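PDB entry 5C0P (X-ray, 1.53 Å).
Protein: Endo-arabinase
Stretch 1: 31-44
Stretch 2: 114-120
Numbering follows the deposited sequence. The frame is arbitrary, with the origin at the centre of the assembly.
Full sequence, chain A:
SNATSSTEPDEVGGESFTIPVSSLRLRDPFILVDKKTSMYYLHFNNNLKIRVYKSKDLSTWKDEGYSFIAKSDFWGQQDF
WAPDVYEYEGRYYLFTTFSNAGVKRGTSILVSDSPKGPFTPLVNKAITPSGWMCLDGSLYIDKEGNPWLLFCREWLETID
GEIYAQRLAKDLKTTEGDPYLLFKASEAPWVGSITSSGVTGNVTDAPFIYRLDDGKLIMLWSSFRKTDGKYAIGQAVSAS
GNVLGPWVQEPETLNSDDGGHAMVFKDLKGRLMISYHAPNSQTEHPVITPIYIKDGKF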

# COMPACT_ATOMS: atom_id res chain seq x y z
N ILE A 31 -5.66 3.31 -5.77
CA ILE A 31 -6.75 4.14 -6.29
C ILE A 31 -7.53 4.78 -5.15
O ILE A 31 -8.12 4.09 -4.31
CB ILE A 31 -7.74 3.29 -7.11
CG1 ILE A 31 -7.04 2.58 -8.27
CG2 ILE A 31 -8.91 4.18 -7.60
CD1 ILE A 31 -6.33 3.53 -9.23
N LEU A 32 -7.50 6.11 -5.10
CA LEU A 32 -8.34 6.87 -4.17
C LEU A 32 -9.69 7.12 -4.84
O LEU A 32 -9.76 7.77 -5.88
CB LEU A 32 -7.68 8.20 -3.82
CG LEU A 32 -8.56 9.20 -3.06
CD1 LEU A 32 -8.93 8.69 -1.66
CD2 LEU A 32 -7.84 10.53 -2.97
N VAL A 33 -10.76 6.58 -4.25
CA VAL A 33 -12.12 6.88 -4.69
C VAL A 33 -12.64 8.04 -3.85
O VAL A 33 -12.91 7.87 -2.65
CB VAL A 33 -13.05 5.67 -4.51
CG1 VAL A 33 -14.44 5.96 -5.08
CG2 VAL A 33 -12.46 4.45 -5.18
N ASP A 34 -12.75 9.21 -4.45
CA ASP A 34 -13.15 10.39 -3.69
C ASP A 34 -14.59 10.76 -4.01
O ASP A 34 -14.88 11.30 -5.08
CB ASP A 34 -12.25 11.57 -4.01
CG ASP A 34 -12.55 12.75 -3.14
OD1 ASP A 34 -12.61 12.57 -1.90
OD2 ASP A 34 -12.76 13.86 -3.69
N LYS A 35 -15.50 10.49 -3.08
CA LYS A 35 -16.90 10.85 -3.30
C LYS A 35 -17.08 12.37 -3.38
O LYS A 35 -17.90 12.85 -4.16
CB LYS A 35 -17.78 10.27 -2.20
CG LYS A 35 -17.73 8.76 -2.10
CD LYS A 35 -18.49 8.11 -3.24
N LYS A 36 -16.30 13.10 -2.60
CA LYS A 36 -16.47 14.55 -2.49
C LYS A 36 -16.38 15.25 -3.85
O LYS A 36 -17.27 16.02 -4.22
CB LYS A 36 -15.45 15.14 -1.52
CG LYS A 36 -15.53 16.65 -1.36
CD LYS A 36 -14.45 17.15 -0.40
CE LYS A 36 -14.60 18.64 -0.12
NZ LYS A 36 -13.68 19.09 0.97
N THR A 37 -15.32 14.94 -4.59
CA THR A 37 -15.11 15.52 -5.92
C THR A 37 -15.62 14.59 -7.01
O THR A 37 -15.58 14.94 -8.20
CB THR A 37 -13.63 15.85 -6.18
OG1 THR A 37 -12.84 14.65 -6.13
CG2 THR A 37 -13.12 16.85 -5.13
N SER A 38 -16.10 13.42 -6.60
CA SER A 38 -16.67 12.43 -7.52
C SER A 38 -15.67 12.04 -8.62
O SER A 38 -16.00 12.06 -9.81
CB SER A 38 -17.98 12.95 -8.13
OG SER A 38 -18.69 11.89 -8.73
N MSE A 39 -14.46 11.70 -8.19
CA MSE A 39 -13.36 11.36 -9.09
C MSE A 39 -12.49 10.29 -8.46
O MSE A 39 -12.47 10.13 -7.24
CB MSE A 39 -12.47 12.59 -9.36
CG MSE A 39 -13.08 13.67 -10.24
SE MSE A 39 -13.06 13.13 -12.13
CE MSE A 39 -13.76 14.78 -12.86
N TYR A 40 -11.76 9.58 -9.31
CA TYR A 40 -10.73 8.64 -8.88
C TYR A 40 -9.37 9.32 -9.04
O TYR A 40 -9.14 10.05 -10.01
CB TYR A 40 -10.74 7.40 -9.77
CG TYR A 40 -12.03 6.63 -9.79
CD1 TYR A 40 -12.31 5.68 -8.83
CD2 TYR A 40 -12.96 6.82 -10.82
CE1 TYR A 40 -13.49 4.94 -8.86
CE2 TYR A 40 -14.14 6.09 -10.86
CZ TYR A 40 -14.39 5.16 -9.87
OH TYR A 40 -15.55 4.42 -9.90
N TYR A 41 -8.47 9.08 -8.09
CA TYR A 41 -7.14 9.67 -8.14
C TYR A 41 -6.08 8.59 -8.01
O TYR A 41 -6.18 7.72 -7.15
CB TYR A 41 -6.94 10.71 -7.03
CG TYR A 41 -7.90 11.87 -7.13
CD1 TYR A 41 -9.21 11.76 -6.68
CD2 TYR A 41 -7.50 13.08 -7.69
CE1 TYR A 41 -10.10 12.81 -6.78
CE2 TYR A 41 -8.38 14.14 -7.81
CZ TYR A 41 -9.68 14.00 -7.35
OH TYR A 41 -10.54 15.07 -7.47
N LEU A 42 -5.06 8.69 -8.85
CA LEU A 42 -3.93 7.77 -8.81
C LEU A 42 -2.66 8.59 -8.63
O LEU A 42 -2.16 9.23 -9.57
CB LEU A 42 -3.88 6.95 -10.10
CG LEU A 42 -2.74 5.95 -10.35
CD1 LEU A 42 -2.50 5.08 -9.13
CD2 LEU A 42 -3.07 5.08 -11.56
N HIS A 43 -2.16 8.58 -7.39
CA HIS A 43 -0.89 9.22 -7.05
C HIS A 43 0.21 8.18 -7.22
O HIS A 43 0.04 7.04 -6.81
CB HIS A 43 -0.92 9.68 -5.59
CG HIS A 43 -1.93 10.75 -5.32
ND1 HIS A 43 -1.57 12.07 -5.16
CD2 HIS A 43 -3.27 10.70 -5.15
CE1 HIS A 43 -2.66 12.79 -4.91
NE2 HIS A 43 -3.70 11.97 -4.90
N PHE A 44 1.33 8.58 -7.82
CA PHE A 44 2.39 7.61 -8.08
C PHE A 44 3.78 8.22 -8.00
O PHE A 44 3.94 9.44 -8.14
CB PHE A 44 2.15 6.89 -9.42
CG PHE A 44 2.16 7.80 -10.63
CD1 PHE A 44 1.01 8.48 -11.02
CD2 PHE A 44 3.31 7.95 -11.40
CE1 PHE A 44 1.02 9.31 -12.13
CE2 PHE A 44 3.33 8.77 -12.52
CZ PHE A 44 2.18 9.45 -12.89
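Stretch 2 114-120: SPKGPFT

Stretch 1 is a beta hairpin: strands 31-34 and 39-44 pair through backbone hydrogen bonds such as Tyr41 N to Leu32 O (2.9 Å). Stretch 2 forms no regular helix or strand. It makes a type I beta turn from Ser114 to Gly117, closed by Gly117 N to Ser114 O (3.1 Å), and a cis peptide bond precedes Pro118. The turn packs on the hairpin side that carries Leu32, Asp34, Tyr41 and His43. The nearest CA pairs are Asp34 with Pro115 and Tyr41 with Lys116, each with CA atoms 7.1 Å apart.

One hydrogen bond joins the stretches. His43 NE2 donates to Pro115 O at 2.8 Å, with the acceptor near the plane of the imidazole ring. His43 ND1 is bonded elsewhere in the structure.

Apolar packing centres on Pro115, the residue most covered here. Pro115 CB lies over one face of the Tyr41 ring, 3.8 Å from the ring centroid, as a CH-pi contact. Pro115 CB also meets Leu32 CD2 at 3.8 Å. Pro115 CG is 3.5 Å from Tyr41 CZ. Lys116 CB approaches Tyr41 CE2 at 3.9 Å.

Pro115 CG also lies 3.6 Å from the carboxylate oxygen Asp34 OD2, a van der Waals contact. Asp34 OD2 accepts from Thr37 N at 2.9 Å.

The aromatic contact is offset edge-to-face. The edge of Phe119 points toward the His43 face, with ring planes at 69° and His43 CE1 3.6 Å from Phe119 CE2.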

# COMPACT_ATOMS: atom_id res chain seq x y z
N SER A 114 -7.07 18.64 -0.18
CA SER A 114 -7.55 18.22 -1.50
C SER A 114 -7.09 16.81 -1.84
O SER A 114 -5.98 16.42 -1.48
CB SER A 114 -7.02 19.17 -2.57
OG SER A 114 -7.19 18.63 -3.87
N PRO A 115 -7.93 16.05 -2.57
CA PRO A 115 -7.54 14.69 -2.96
C PRO A 115 -6.39 14.68 -3.97
O PRO A 115 -5.79 13.62 -4.17
CB PRO A 115 -8.82 14.15 -3.63
CG PRO A 115 -9.53 15.38 -4.11
CD PRO A 115 -9.28 16.40 -3.04
N LYS A 116 -6.09 15.82 -4.60
CA LYS A 116 -4.94 15.87 -5.50
C LYS A 116 -3.75 16.65 -4.93
O LYS A 116 -2.83 17.01 -5.66
CB LYS A 116 -5.33 16.43 -6.87
CG LYS A 116 -5.88 17.85 -6.86
CD LYS A 116 -6.19 18.31 -8.28
CE LYS A 116 -6.44 19.80 -8.33
NZ LYS A 116 -5.28 20.52 -7.74
N GLY A 117 -3.76 16.89 -3.62
CA GLY A 117 -2.68 17.66 -3.01
C GLY A 117 -2.84 19.14 -3.26
O GLY A 117 -3.87 19.59 -3.78
N PRO A 118 -1.80 19.94 -2.95
CA PRO A 118 -0.46 19.54 -2.51
C PRO A 118 -0.45 19.07 -1.07
O PRO A 118 -1.21 19.57 -0.23
CB PRO A 118 0.34 20.84 -2.64
CG PRO A 118 -0.67 21.93 -2.44
CD PRO A 118 -1.95 21.41 -3.03
N PHE A 119 0.40 18.08 -0.80
CA PHE A 119 0.56 17.54 0.55
C PHE A 119 1.73 18.20 1.27
O PHE A 119 2.74 18.54 0.66
CB PHE A 119 0.81 16.03 0.48
CG PHE A 119 -0.37 15.25 0.02
CD1 PHE A 119 -1.36 14.88 0.92
CD2 PHE A 119 -0.51 14.90 -1.32
CE1 PHE A 119 -2.47 14.17 0.50
CE2 PHE A 119 -1.62 14.18 -1.75
CZ PHE A 119 -2.59 13.82 -0.83
N THR A 120 1.57 18.41 2.57
CA THR A 120 2.66 18.88 3.42
C THR A 120 2.84 17.88 4.56
O THR A 120 1.90 17.19 4.94
CB THR A 120 2.39 20.29 3.98
OG1 THR A 120 1.21 20.26 4.79
CG2 THR A 120 2.19 21.28 2.85